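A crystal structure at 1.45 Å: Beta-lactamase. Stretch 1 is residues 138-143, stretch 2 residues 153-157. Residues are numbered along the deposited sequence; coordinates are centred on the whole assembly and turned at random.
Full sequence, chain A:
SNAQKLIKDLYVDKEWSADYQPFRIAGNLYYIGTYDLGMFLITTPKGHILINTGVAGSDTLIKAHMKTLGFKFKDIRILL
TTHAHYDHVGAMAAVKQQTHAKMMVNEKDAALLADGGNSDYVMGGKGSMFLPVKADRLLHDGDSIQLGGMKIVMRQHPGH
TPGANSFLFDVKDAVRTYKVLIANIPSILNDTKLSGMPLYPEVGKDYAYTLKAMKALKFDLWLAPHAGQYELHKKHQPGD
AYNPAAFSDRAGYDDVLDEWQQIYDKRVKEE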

# COMPACT_ATOMS: atom_id res chain seq x y z
N LEU A 138 -6.82 -9.53 -12.31
CA LEU A 138 -7.14 -9.98 -10.94
C LEU A 138 -5.95 -10.80 -10.46
O LEU A 138 -5.55 -11.77 -11.17
CB LEU A 138 -8.43 -10.81 -10.98
CG LEU A 138 -9.70 -10.09 -11.42
CD1 LEU A 138 -10.85 -11.07 -11.58
CD2 LEU A 138 -10.08 -8.98 -10.45
N LEU A 139 -5.42 -10.47 -9.29
CA LEU A 139 -4.19 -11.09 -8.76
C LEU A 139 -4.55 -12.11 -7.67
O LEU A 139 -5.50 -11.86 -6.89
CB LEU A 139 -3.31 -9.99 -8.16
CG LEU A 139 -2.82 -8.91 -9.11
CD1 LEU A 139 -2.22 -7.75 -8.31
CD2 LEU A 139 -1.85 -9.51 -10.13
N HIS A 140 -3.74 -13.17 -7.57
CA HIS A 140 -3.79 -14.23 -6.54
C HIS A 140 -2.50 -14.27 -5.73
O HIS A 140 -1.49 -13.74 -6.16
CB HIS A 140 -4.08 -15.59 -7.20
CG HIS A 140 -5.31 -15.54 -8.03
ND1 HIS A 140 -5.27 -15.21 -9.37
CD2 HIS A 140 -6.61 -15.62 -7.70
CE1 HIS A 140 -6.50 -15.19 -9.85
NE2 HIS A 140 -7.34 -15.43 -8.85
N ASP A 141 -2.54 -14.93 -4.59
CA ASP A 141 -1.37 -15.04 -3.70
C ASP A 141 -0.21 -15.57 -4.54
O ASP A 141 -0.38 -16.63 -5.25
CB ASP A 141 -1.68 -15.90 -2.48
CG ASP A 141 -0.54 -15.90 -1.48
OD1 ASP A 141 -0.04 -14.81 -1.15
OD2 ASP A 141 -0.12 -16.98 -1.02
N GLY A 142 0.93 -14.90 -4.45
CA GLY A 142 2.16 -15.31 -5.15
C GLY A 142 2.23 -14.86 -6.60
O GLY A 142 3.28 -15.10 -7.20
N ASP A 143 1.21 -14.24 -7.20
CA ASP A 143 1.23 -13.78 -8.60
C ASP A 143 2.39 -12.79 -8.80
O ASP A 143 2.74 -12.01 -7.87
CB ASP A 143 -0.06 -13.14 -9.11
CG ASP A 143 -1.16 -14.10 -9.53
OD1 ASP A 143 -0.89 -15.33 -9.61
OD2 ASP A 143 -2.25 -13.63 -9.83
N VAL A 153 6.25 -9.59 -6.68
CA VAL A 153 5.37 -10.68 -6.19
C VAL A 153 4.33 -10.15 -5.19
O VAL A 153 4.72 -9.42 -4.26
CB VAL A 153 6.21 -11.81 -5.60
CG1 VAL A 153 5.27 -12.88 -5.03
CG2 VAL A 153 7.14 -12.39 -6.65
N MET A 154 3.06 -10.42 -5.43
CA MET A 154 1.97 -10.04 -4.49
C MET A 154 1.79 -11.17 -3.47
O MET A 154 1.81 -12.37 -3.89
CB MET A 154 0.65 -9.78 -5.21
CG MET A 154 -0.41 -9.26 -4.26
SD MET A 154 -1.36 -10.65 -3.47
CE MET A 154 -2.63 -10.84 -4.69
N ARG A 155 1.74 -10.85 -2.17
CA ARG A 155 1.38 -11.85 -1.16
C ARG A 155 0.09 -11.42 -0.49
O ARG A 155 0.01 -10.26 -0.06
CB ARG A 155 2.49 -12.09 -0.13
CG ARG A 155 3.81 -12.60 -0.70
CD ARG A 155 3.69 -13.93 -1.39
NE ARG A 155 2.95 -14.95 -0.69
CZ ARG A 155 3.48 -15.87 0.13
NH1 ARG A 155 4.77 -15.86 0.41
NH2 ARG A 155 2.67 -16.72 0.74
N GLN A 156 -0.89 -12.32 -0.40
CA GLN A 156 -2.19 -12.00 0.22
C GLN A 156 -2.01 -11.94 1.74
O GLN A 156 -1.59 -12.94 2.35
CB GLN A 156 -3.30 -12.97 -0.18
CG GLN A 156 -3.66 -12.91 -1.66
CD GLN A 156 -4.74 -13.93 -1.96
OE1 GLN A 156 -4.71 -15.04 -1.41
NE2 GLN A 156 -5.66 -13.58 -2.85
N HIS A 157 -2.36 -10.80 2.32
CA HIS A 157 -2.24 -10.50 3.76
C HIS A 157 -3.60 -10.01 4.24
O HIS A 157 -3.73 -8.87 4.66
CB HIS A 157 -1.06 -9.57 4.00
CG HIS A 157 0.23 -10.23 3.78
ND1 HIS A 157 1.37 -9.54 3.43
CD2 HIS A 157 0.59 -11.55 3.89
CE1 HIS A 157 2.34 -10.39 3.25
NE2 HIS A 157 1.93 -11.63 3.51
O HOH W 1 0.23 -14.81 1.82
O HOH W 2 -4.73 -16.73 -3.84

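A type II turn from His-140 to Asp-143 packs against strand residues 153-156, and most of the polar groups facing across the junction find a partner in the other stretch or in a water. The turn is closed by its own bonds: Asp-143 N donates to His-140 O at 2.9 Å, and Asp-143 OD2 takes the backbone proton of His-140 N at 2.7 Å, with a weak bond from His-140 ND1 at 3.4 Å. Thus braced, the loop offers its backbone to the strand. Gly-142 N donates to Met-154 O at 2.7 Å, and Met-154 N returns a straighter bond to Asp-143 O at 2.9 Å, so both polar backbone atoms of Met-154 are satisfied by the turn. Glycine suits position 142, where phi is +84°.

Asp-141, with chi1 in t, is the polar hub. Asp-141 OD1 accepts from Arg-155 NE at 3.0 Å, nearly linear and near the guanidinium plane, and from Gln-156 N at 2.7 Å; water 1 adds a third proton to Asp-141 OD1 at 3.0 Å. Asp-141 OD2 receives a weak bond from Arg-155 NH2 at 3.3 Å. A short carboxylate thus serves a strand amide and a salt bridge together. The CA-to-CB bond of Arg-155 points away, but chi1 to chi3, all m, fold the chain back so that its end reaches the aspartate. Water 1 also donates to Gln-156 O at 2.7 Å, while water 2 links Asp-141 N, at 2.9 Å, to Gln-156 OE1, at 3.0 Å. Gln-156 NE2 is satisfied elsewhere in the structure.

Beside the polar contacts there is one apolar contact between side chains: Met-154 CE reaches Leu-139 CB at 3.6 Å, both residues buried, the flexible thioether bending through two m torsions after a t chi1. In all, 413 Å² is covered, counting both sides.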